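Long-range contacts in probable ABC transporter phosphite binding protein PhnD1 (Prochlorococcus marinus str. MIT 9301, PDB 5LQ5), which binds inorganic phosphite strongly, and methylphosphonate and phosphate only very weakly, probably as the periplasmic solute-binding component of an ABC transporter: residues D59-G65 / D205-Q211; G9-D13 / V43-A49; I108-L114 / F136-V142. The contacts are given in a common frame with arbitrary orientation. Residues are numbered along the deposited sequence.

Contact 1. Residues D59-G65 / D205-Q211; sequences DLVWFGG and DYHWVAQ. With PO3 (phosphite ion), chain B.
This is an antiparallel strand pairing at the centre of the mixed sheet in one lobe of a periplasmic-binding-protein fold, where strand 207-210 returns beside strand 60-63. The segment axes approach to 4.7 Å with their directions at 152°. Leu60 pairs with Ala210 and Trp62 with Trp208 at non-hydrogen-bonded positions (CA-CA 4.4 and 4.6 Å); Val61-Val209 and Phe63-His207 are hydrogen-bonded pairs (CA-CA 5.4 Å each). Val61 N to Val209 O is 2.9 Å and Val209 N to Val61 O 3.0 Å; Phe63 N to His207 O and His207 N to Phe63 O are both 2.9 Å. On the tryptophan face, Trp62 (chi1 t) turns its ring edge toward the face of Trp208 (chi1 m), six- and five-membered ring centroids 4.7 Å apart and planes at 54°, while Trp62 CZ2 lies 3.4 Å from Tyr206 CB. Opposite, Phe63 CD2 meets Val209 CG2 at 3.7 Å, and helix 46-54 covers both. The strand ends form part of the phosphite pocket: Gly64, N-cap of the next helix, brings its CA within 3.4 Å of PO3 O2, where a CB would clash. Asp205 uses both carboxylate oxygens: OD2 is 2.5 Å from PO3 O1, and OD1 accepts from Gly65 N at 2.8 Å.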
loop_
_atom_site.group_PDB
_atom_site.type_symbol
_atom_site.label_atom_id
_atom_site.label_comp_id
_atom_site.label_asym_id
_atom_site.label_seq_id
_atom_site.Cartn_x
_atom_site.Cartn_y
_atom_site.Cartn_z
ATOM N N ASP A 59 -11.860 1.822 -12.405
ATOM C CA ASP A 59 -13.002 2.445 -11.738
ATOM C C ASP A 59 -12.976 2.476 -10.223
ATOM O O ASP A 59 -13.533 3.380 -9.621
ATOM C CB ASP A 59 -14.290 1.715 -12.125
ATOM C CG ASP A 59 -14.573 1.800 -13.607
ATOM O OD1 ASP A 59 -14.423 2.910 -14.178
ATOM O OD2 ASP A 59 -14.954 0.750 -14.184
ATOM N N LEU A 60 -12.378 1.459 -9.638
ATOM C CA LEU A 60 -12.355 1.227 -8.213
ATOM C C LEU A 60 -10.985 0.652 -7.886
ATOM O O LEU A 60 -10.637 -0.417 -8.369
ATOM C CB LEU A 60 -13.424 0.228 -7.810
ATOM C CG LEU A 60 -13.432 -0.179 -6.332
ATOM C CD1 LEU A 60 -13.791 0.973 -5.401
ATOM C CD2 LEU A 60 -14.427 -1.330 -6.180
ATOM N N VAL A 61 -10.191 1.375 -7.121
ATOM C CA VAL A 61 -8.766 1.052 -6.927
ATOM C C VAL A 61 -8.372 1.065 -5.468
ATOM O O VAL A 61 -8.735 1.974 -4.732
ATOM C CB VAL A 61 -7.858 2.027 -7.698
ATOM C CG1 VAL A 61 -6.387 1.732 -7.493
ATOM C CG2 VAL A 61 -8.154 1.984 -9.183
ATOM N N TRP A 62 -7.667 0.017 -5.068
ATOM C CA TRP A 62 -6.999 -0.111 -3.771
ATOM C C TRP A 62 -5.673 0.635 -3.822
ATOM O O TRP A 62 -4.706 0.177 -4.456
ATOM C CB TRP A 62 -6.819 -1.559 -3.443
ATOM C CG TRP A 62 -6.224 -1.900 -2.118
ATOM C CD1 TRP A 62 -5.010 -2.498 -1.907
ATOM C CD2 TRP A 62 -6.789 -1.687 -0.834
ATOM N NE1 TRP A 62 -4.794 -2.702 -0.563
ATOM C CE2 TRP A 62 -5.867 -2.205 0.122
ATOM C CE3 TRP A 62 -7.971 -1.094 -0.375
ATOM C CZ2 TRP A 62 -6.097 -2.149 1.497
ATOM C CZ3 TRP A 62 -8.195 -1.046 1.012
ATOM C CH2 TRP A 62 -7.258 -1.594 1.920
ATOM N N PHE A 63 -5.697 1.848 -3.271
ATOM C CA PHE A 63 -4.556 2.745 -3.249
ATOM C C PHE A 63 -3.861 2.734 -1.870
ATOM O O PHE A 63 -4.468 2.402 -0.835
ATOM C CB PHE A 63 -4.986 4.190 -3.544
ATOM C CG PHE A 63 -5.137 4.516 -5.006
ATOM C CD1 PHE A 63 -4.032 4.461 -5.858
ATOM C CD2 PHE A 63 -6.365 4.857 -5.547
ATOM C CE1 PHE A 63 -4.154 4.764 -7.220
ATOM C CE2 PHE A 63 -6.487 5.187 -6.883
ATOM C CZ PHE A 63 -5.374 5.116 -7.734
ATOM N N GLY A 64 -2.591 3.124 -1.852
ATOM C CA GLY A 64 -1.913 3.520 -0.670
ATOM C C GLY A 64 -2.279 4.963 -0.322
ATOM O O GLY A 64 -2.963 5.636 -1.101
ATOM N N GLY A 65 -1.786 5.457 0.807
ATOM C CA GLY A 65 -2.083 6.842 1.217
ATOM C C GLY A 65 -1.622 7.879 0.202
ATOM O O GLY A 65 -2.419 8.682 -0.296
ATOM N N ASP A 205 -2.921 5.054 5.807
ATOM C CA ASP A 205 -2.424 4.427 4.578
ATOM C C ASP A 205 -3.543 4.006 3.609
ATOM O O ASP A 205 -4.107 4.857 2.886
ATOM C CB ASP A 205 -1.400 3.328 4.897
ATOM C CG ASP A 205 -0.506 2.968 3.677
ATOM O OD1 ASP A 205 -0.772 3.460 2.540
ATOM O OD2 ASP A 205 0.519 2.263 3.875
ATOM N N TYR A 206 -3.797 2.702 3.502
ATOM C CA TYR A 206 -4.536 2.205 2.352
ATOM C C TYR A 206 -6.007 2.557 2.356
ATOM O O TYR A 206 -6.630 2.683 3.412
ATOM C CB TYR A 206 -4.414 0.691 2.232
ATOM C CG TYR A 206 -3.040 0.150 1.931
ATOM C CD1 TYR A 206 -2.738 -0.284 0.656
ATOM C CD2 TYR A 206 -2.070 -0.009 2.911
ATOM C CE1 TYR A 206 -1.511 -0.822 0.336
ATOM C CE2 TYR A 206 -0.804 -0.543 2.613
ATOM C CZ TYR A 206 -0.541 -0.981 1.334
ATOM O OH TYR A 206 0.727 -1.520 1.087
ATOM N N HIS A 207 -6.562 2.700 1.156
ATOM C CA HIS A 207 -7.978 2.983 0.966
ATOM C C HIS A 207 -8.464 2.753 -0.443
ATOM O O HIS A 207 -7.691 2.852 -1.408
ATOM C CB HIS A 207 -8.304 4.411 1.405
ATOM C CG HIS A 207 -7.573 5.494 0.666
ATOM N ND1 HIS A 207 -6.227 5.750 0.842
ATOM C CD2 HIS A 207 -8.021 6.440 -0.187
ATOM C CE1 HIS A 207 -5.882 6.786 0.094
ATOM N NE2 HIS A 207 -6.953 7.225 -0.533
ATOM N N TRP A 208 -9.745 2.404 -0.538
ATOM C CA TRP A 208 -10.448 2.284 -1.792
ATOM C C TRP A 208 -10.897 3.636 -2.280
ATOM O O TRP A 208 -11.483 4.402 -1.532
ATOM C CB TRP A 208 -11.691 1.411 -1.665
ATOM C CG TRP A 208 -11.444 -0.066 -1.512
ATOM C CD1 TRP A 208 -11.593 -0.834 -0.377
ATOM C CD2 TRP A 208 -11.072 -0.969 -2.560
ATOM N NE1 TRP A 208 -11.294 -2.135 -0.666
ATOM C CE2 TRP A 208 -10.991 -2.251 -1.994
ATOM C CE3 TRP A 208 -10.776 -0.805 -3.909
ATOM C CZ2 TRP A 208 -10.635 -3.365 -2.744
ATOM C CZ3 TRP A 208 -10.442 -1.913 -4.659
ATOM C CH2 TRP A 208 -10.365 -3.171 -4.074
ATOM N N VAL A 209 -10.706 3.865 -3.569
ATOM C CA VAL A 209 -11.117 5.067 -4.267
ATOM C C VAL A 209 -11.950 4.677 -5.473
ATOM O O VAL A 209 -11.523 3.848 -6.268
ATOM C CB VAL A 209 -9.922 5.933 -4.698
ATOM C CG1 VAL A 209 -10.402 7.214 -5.386
ATOM C CG2 VAL A 209 -9.036 6.289 -3.495
ATOM N N ALA A 210 -13.102 5.333 -5.654
ATOM C CA ALA A 210 -13.966 5.097 -6.822
ATOM C C ALA A 210 -14.095 6.355 -7.690
ATOM O O ALA A 210 -14.012 7.492 -7.183
ATOM C CB ALA A 210 -15.362 4.629 -6.402
ATOM N N GLN A 211 -14.335 6.153 -8.975
ATOM C CA GLN A 211 -14.697 7.224 -9.908
ATOM C C GLN A 211 -15.980 7.893 -9.428
ATOM O O GLN A 211 -16.872 7.252 -8.844
ATOM C CB GLN A 211 -14.907 6.725 -11.338
ATOM C CG GLN A 211 -13.699 6.104 -11.994
ATOM C CD GLN A 211 -12.620 7.095 -12.397
ATOM O OE1 GLN A 211 -12.805 8.303 -12.360
ATOM N NE2 GLN A 211 -11.483 6.571 -12.772
HETATM P P PO3 B . 1.697 1.833 0.347
HETATM O O1 PO3 B . 2.011 1.860 1.880
HETATM O O2 PO3 B . 1.491 3.262 -0.304
HETATM O O3 PO3 B . 2.752 0.997 -0.430
#

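Contact 2. Residues G9-D13 / V43-A49; sequences GAIPD and VINYIAA. With PO3 (phosphite ion), chain B.
From Gly9 and Ala10, the extended end of strand 5-10, the chain enters a loop that packs against the start of helix 46-54 without a hydrogen bond between the two segments. Ala10 points its CB away, so its contribution is backbone: Ala10 O lies 3.8 Å from Val43 CG2. Ile11 (chi1 p, chi2 t) points toward the helix, with CB 4.0 Å from the Tyr46 ring centroid and 5° off the ring normal, a CH-pi contact; Ile11 CD1 reaches Tyr46 CE1 at 3.5 Å, and Ile11 CG2 touches Ala49 CB at 4.0 Å. Pro12, centre of an inverse gamma turn (phi/psi -85/72), sets its CG 3.5 Å from Asn45 CA and its CD 3.8 Å from Tyr46 CD2. Asp13 brings CB to 3.2 Å from Tyr46 OH, while its OD2 is hydrogen-bonded to Tyr206 OH. Across from this loop, Asn45 is the helix N-cap, its OD1 accepting from Ala48 N at 2.8 Å. The strand-end loop thus packs against the Tyr46 ring (chi1 m), while Tyr46, from the first turn of the helix, donates its OH to PO3 O3 at 2.6 Å, as expected of the interlobe ligand site of a periplasmic binding protein.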
loop_
_atom_site.group_PDB
_atom_site.type_symbol
_atom_site.label_atom_id
_atom_site.label_comp_id
_atom_site.label_asym_id
_atom_site.label_seq_id
_atom_site.Cartn_x
_atom_site.Cartn_y
_atom_site.Cartn_z
ATOM N N GLY A 9 -8.771 -2.097 -9.784
ATOM C CA GLY A 9 -7.301 -2.019 -9.824
ATOM C C GLY A 9 -6.716 -1.928 -8.414
ATOM O O GLY A 9 -7.445 -1.841 -7.393
ATOM N N ALA A 10 -5.403 -1.947 -8.366
ATOM C CA ALA A 10 -4.685 -1.893 -7.105
ATOM C C ALA A 10 -3.230 -1.538 -7.329
ATOM O O ALA A 10 -2.613 -1.979 -8.295
ATOM C CB ALA A 10 -4.767 -3.220 -6.412
ATOM N N ILE A 11 -2.655 -0.774 -6.413
ATOM C CA ILE A 11 -1.216 -0.572 -6.446
ATOM C C ILE A 11 -0.517 -1.944 -6.326
ATOM O O ILE A 11 -0.940 -2.787 -5.509
ATOM C CB ILE A 11 -0.695 0.417 -5.388
ATOM C CG1 ILE A 11 -1.158 0.038 -3.974
ATOM C CG2 ILE A 11 -1.114 1.860 -5.761
ATOM C CD1 ILE A 11 -0.387 0.751 -2.897
ATOM N N PRO A 12 0.544 -2.187 -7.107
ATOM C CA PRO A 12 1.226 -3.488 -7.097
ATOM C C PRO A 12 2.274 -3.564 -5.984
ATOM O O PRO A 12 3.483 -3.535 -6.216
ATOM C CB PRO A 12 1.849 -3.551 -8.483
ATOM C CG PRO A 12 2.114 -2.112 -8.846
ATOM C CD PRO A 12 0.994 -1.331 -8.222
ATOM N N ASP A 13 1.762 -3.662 -4.756
ATOM C CA ASP A 13 2.559 -3.523 -3.519
ATOM C C ASP A 13 3.139 -4.848 -3.028
ATOM O O ASP A 13 3.904 -4.885 -2.075
ATOM C CB ASP A 13 1.759 -2.817 -2.422
ATOM C CG ASP A 13 0.633 -3.683 -1.831
ATOM O OD1 ASP A 13 0.166 -4.633 -2.492
ATOM O OD2 ASP A 13 0.238 -3.415 -0.691
ATOM N N VAL A 43 -1.737 -3.707 -13.112
ATOM C CA VAL A 43 -0.860 -2.668 -13.672
ATOM C C VAL A 43 0.597 -2.946 -13.359
ATOM O O VAL A 43 0.899 -3.662 -12.413
ATOM C CB VAL A 43 -1.254 -1.277 -13.156
ATOM C CG1 VAL A 43 -2.671 -0.956 -13.624
ATOM C CG2 VAL A 43 -1.068 -1.185 -11.628
ATOM N N ILE A 44 1.491 -2.283 -14.082
ATOM C CA ILE A 44 2.932 -2.562 -13.920
ATOM C C ILE A 44 3.598 -1.911 -12.706
ATOM O O ILE A 44 4.576 -2.454 -12.200
ATOM C CB ILE A 44 3.766 -2.262 -15.191
ATOM C CG1 ILE A 44 3.669 -0.785 -15.586
ATOM C CG2 ILE A 44 3.380 -3.234 -16.308
ATOM C CD1 ILE A 44 4.760 -0.377 -16.570
ATOM N N ASN A 45 3.085 -0.755 -12.248
ATOM C CA ASN A 45 3.731 -0.004 -11.145
ATOM C C ASN A 45 2.735 0.962 -10.495
ATOM O O ASN A 45 1.574 1.041 -10.922
ATOM C CB ASN A 45 5.025 0.663 -11.615
ATOM C CG ASN A 45 4.820 1.667 -12.735
ATOM O OD1 ASN A 45 3.781 2.342 -12.816
ATOM N ND2 ASN A 45 5.799 1.764 -13.622
ATOM N N TYR A 46 3.164 1.645 -9.427
ATOM C CA TYR A 46 2.259 2.536 -8.712
ATOM C C TYR A 46 1.796 3.696 -9.594
ATOM O O TYR A 46 0.661 4.101 -9.506
ATOM C CB TYR A 46 2.906 3.107 -7.473
ATOM C CG TYR A 46 2.980 2.217 -6.214
ATOM C CD1 TYR A 46 2.661 2.737 -4.959
ATOM C CD2 TYR A 46 3.429 0.909 -6.257
ATOM C CE1 TYR A 46 2.776 1.981 -3.827
ATOM C CE2 TYR A 46 3.613 0.165 -5.104
ATOM C CZ TYR A 46 3.263 0.688 -3.885
ATOM O OH TYR A 46 3.406 -0.039 -2.716
ATOM N N ILE A 47 2.689 4.212 -10.445
ATOM C CA ILE A 47 2.311 5.322 -11.310
ATOM C C ILE A 47 1.191 4.893 -12.235
ATOM O O ILE A 47 0.260 5.647 -12.482
ATOM C CB ILE A 47 3.514 5.876 -12.080
ATOM C CG1 ILE A 47 4.383 6.662 -11.135
ATOM C CG2 ILE A 47 3.075 6.767 -13.238
ATOM C CD1 ILE A 47 5.754 7.008 -11.709
ATOM N N ALA A 48 1.296 3.681 -12.739
ATOM C CA ALA A 48 0.284 3.138 -13.669
ATOM C C ALA A 48 -1.096 3.013 -12.998
ATOM O O ALA A 48 -2.136 3.081 -13.667
ATOM C CB ALA A 48 0.719 1.807 -14.256
ATOM N N ALA A 49 -1.110 2.756 -11.702
ATOM C CA ALA A 49 -2.377 2.716 -10.967
ATOM C C ALA A 49 -3.043 4.095 -10.923
ATOM O O ALA A 49 -4.238 4.242 -11.201
ATOM C CB ALA A 49 -2.155 2.147 -9.577
HETATM P P PO3 B . 1.697 1.833 0.347
HETATM O O1 PO3 B . 2.011 1.860 1.880
HETATM O O2 PO3 B . 1.491 3.262 -0.304
HETATM O O3 PO3 B . 2.752 0.997 -0.430
#

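Contact 3. Residues I108-L114 / F136-V142; sequences IKGLKKL and FLNQAGV
The 3-10 segment 108-114 lies against the C-terminal end of helix 127-139, and its apolar side fits around the side chain of Ala140. Backbone approach is closest at Lys109-Ala140, CA-CA 4.8 Å, with Lys112-Val142 following at 6.1 Å. Ala140 CB is a bump in a hollow bounded by Ile108 O at 3.4 Å, Leu111 CB at 3.8 Å and Lys109 CA at 4.3 Å. Ile108 (chi1 and chi2 t) reaches the turn at Phe136, its CD1 3.5 Å from Phe136 O and 4.0 Å from Phe136 CB. One 3-10 turn later, Leu111 (chi1 m, chi2 t) settles beside the final helical turn: its CD1 is 3.8 Å from Phe136 O, its CB 4.2 Å from Leu137 CD2. Val142 CG2 fits against the 3-10 backbone, 3.6 Å from Leu111 O and 3.7 Å from Lys112 CA. The helix ends in a Schellman motif, with Gly141 at phi 81° and Val142 N bonded to Leu137 O at 2.9 Å. Over this end, the poorly ordered Lys112 donates from NZ to Ala140 O at 3.2 Å. Beneath, Leu111, Leu114 and Leu137 reach Phe94 of strand 92-97, while Ile108, Leu111 and Phe136 meet Trp198 of strand 194-199, joining both elements to the five-stranded sheet.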
loop_
_atom_site.group_PDB
_atom_site.type_symbol
_atom_site.label_atom_id
_atom_site.label_comp_id
_atom_site.label_asym_id
_atom_site.label_seq_id
_atom_site.Cartn_x
_atom_site.Cartn_y
_atom_site.Cartn_z
ATOM N N ILE A 108 13.775 6.373 17.572
ATOM C CA ILE A 108 13.997 6.873 16.203
ATOM C C ILE A 108 15.449 7.321 15.910
ATOM O O ILE A 108 15.944 7.168 14.798
ATOM C CB ILE A 108 13.019 8.031 15.844
ATOM C CG1 ILE A 108 13.047 8.358 14.344
ATOM C CG2 ILE A 108 13.314 9.293 16.644
ATOM C CD1 ILE A 108 11.933 9.277 13.917
ATOM N N LYS A 109 16.131 7.874 16.909
ATOM C CA LYS A 109 17.520 8.383 16.717
ATOM C C LYS A 109 18.533 7.281 16.320
ATOM O O LYS A 109 19.566 7.557 15.669
ATOM C CB LYS A 109 18.015 9.124 17.973
ATOM C CG LYS A 109 17.190 10.343 18.375
ATOM C CD LYS A 109 17.616 11.625 17.682
ATOM C CE LYS A 109 17.083 12.841 18.435
ATOM N NZ LYS A 109 17.548 14.127 17.853
ATOM N N GLY A 110 18.189 6.041 16.662
ATOM C CA GLY A 110 18.950 4.831 16.289
ATOM C C GLY A 110 19.039 4.578 14.784
ATOM O O GLY A 110 19.876 3.804 14.296
ATOM N N LEU A 111 18.156 5.214 14.024
ATOM C CA LEU A 111 18.227 5.109 12.552
ATOM C C LEU A 111 19.545 5.635 11.974
ATOM O O LEU A 111 19.903 5.286 10.868
ATOM C CB LEU A 111 17.053 5.837 11.875
ATOM C CG LEU A 111 15.679 5.213 12.057
ATOM C CD1 LEU A 111 14.643 6.150 11.411
ATOM C CD2 LEU A 111 15.583 3.814 11.485
ATOM N N LYS A 112 20.276 6.459 12.730
ATOM C CA LYS A 112 21.655 6.849 12.371
ATOM C C LYS A 112 22.584 5.667 12.097
ATOM O O LYS A 112 23.565 5.803 11.342
ATOM C CB LYS A 112 22.288 7.766 13.451
ATOM C CG LYS A 112 22.083 9.247 13.187
ATOM C CD LYS A 112 22.418 10.107 14.398
ATOM C CE LYS A 112 23.056 11.438 14.009
ATOM N NZ LYS A 112 22.377 12.159 12.894
ATOM N N LYS A 113 22.285 4.521 12.702
ATOM C CA LYS A 113 23.074 3.278 12.471
ATOM C C LYS A 113 22.951 2.759 11.014
ATOM O O LYS A 113 23.702 1.907 10.571
ATOM C CB LYS A 113 22.694 2.185 13.477
ATOM C CG LYS A 113 23.094 2.512 14.918
ATOM C CD LYS A 113 22.576 1.482 15.900
ATOM C CE LYS A 113 22.514 1.994 17.334
ATOM N NZ LYS A 113 22.010 0.959 18.292
ATOM N N LEU A 114 22.013 3.319 10.251
ATOM C CA LEU A 114 21.856 2.923 8.836
ATOM C C LEU A 114 22.706 3.691 7.843
ATOM O O LEU A 114 22.772 3.363 6.643
ATOM C CB LEU A 114 20.384 2.937 8.445
ATOM C CG LEU A 114 19.491 2.033 9.305
ATOM C CD1 LEU A 114 18.042 2.151 8.869
ATOM C CD2 LEU A 114 19.909 0.564 9.283
ATOM N N PHE A 136 10.835 9.665 8.579
ATOM C CA PHE A 136 11.415 9.243 9.876
ATOM C C PHE A 136 12.939 9.250 9.871
ATOM O O PHE A 136 13.589 9.713 10.829
ATOM C CB PHE A 136 10.869 7.909 10.336
ATOM C CG PHE A 136 9.381 7.900 10.583
ATOM C CD1 PHE A 136 8.766 8.848 11.400
ATOM C CD2 PHE A 136 8.603 6.937 9.976
ATOM C CE1 PHE A 136 7.390 8.814 11.604
ATOM C CE2 PHE A 136 7.232 6.895 10.174
ATOM C CZ PHE A 136 6.616 7.831 10.986
ATOM N N LEU A 137 13.516 8.780 8.769
ATOM C CA LEU A 137 14.979 8.842 8.585
ATOM C C LEU A 137 15.464 10.282 8.747
ATOM O O LEU A 137 16.412 10.585 9.491
ATOM C CB LEU A 137 15.392 8.313 7.211
ATOM C CG LEU A 137 15.419 6.786 7.114
ATOM C CD1 LEU A 137 15.320 6.325 5.671
ATOM C CD2 LEU A 137 16.676 6.218 7.751
ATOM N N ASN A 138 14.782 11.184 8.059
ATOM C CA ASN A 138 15.115 12.617 8.092
ATOM C C ASN A 138 15.016 13.202 9.493
ATOM O O ASN A 138 15.850 14.000 9.890
ATOM C CB ASN A 138 14.251 13.426 7.129
ATOM C CG ASN A 138 14.565 13.184 5.658
ATOM O OD1 ASN A 138 15.504 12.475 5.258
ATOM N ND2 ASN A 138 13.733 13.746 4.835
ATOM N N GLN A 139 14.031 12.764 10.251
ATOM C CA GLN A 139 13.885 13.208 11.651
ATOM C C GLN A 139 15.064 12.770 12.508
ATOM O O GLN A 139 15.469 13.492 13.407
ATOM C CB GLN A 139 12.597 12.684 12.248
ATOM C CG GLN A 139 11.373 13.470 11.779
ATOM C CD GLN A 139 10.105 13.082 12.500
ATOM O OE1 GLN A 139 9.911 11.920 12.868
ATOM N NE2 GLN A 139 9.223 14.057 12.708
ATOM N N ALA A 140 15.609 11.600 12.190
ATOM C CA ALA A 140 16.880 11.081 12.815
ATOM C C ALA A 140 18.203 11.690 12.273
ATOM O O ALA A 140 19.298 11.294 12.698
ATOM C CB ALA A 140 16.938 9.573 12.655
ATOM N N GLY A 141 18.100 12.623 11.336
ATOM C CA GLY A 141 19.270 13.220 10.676
ATOM C C GLY A 141 19.884 12.413 9.558
ATOM O O GLY A 141 21.004 12.714 9.135
ATOM N N VAL A 142 19.137 11.403 9.081
ATOM C CA VAL A 142 19.580 10.544 7.975
ATOM C C VAL A 142 18.883 11.004 6.686
ATOM O O VAL A 142 17.636 11.068 6.629
ATOM C CB VAL A 142 19.333 9.035 8.218
ATOM C CG1 VAL A 142 19.952 8.206 7.102
ATOM C CG2 VAL A 142 19.867 8.618 9.594
#

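From the N terminus, contact 2 closes first, ending a loop that leaves strand 5-10, runs through helix 16-34 and strand 37-40, and returns at helix 46-54. Strand 60-63 follows and opens contact 1, so these two are in series. The chain then passes into the other lobe, where contact 3 closes a short loop of 21 intervening residues; it is nested inside the long loop that contact 1 completes at 205-211. Contacts 1 and 2 share a sheet, touch through Leu60 O and Gly9 N (2.9 Å), and both reach phosphite. Contact 3 lies beyond the chain's centre, its centre about 30 Å from that of contact 1, and packs on the second sheet.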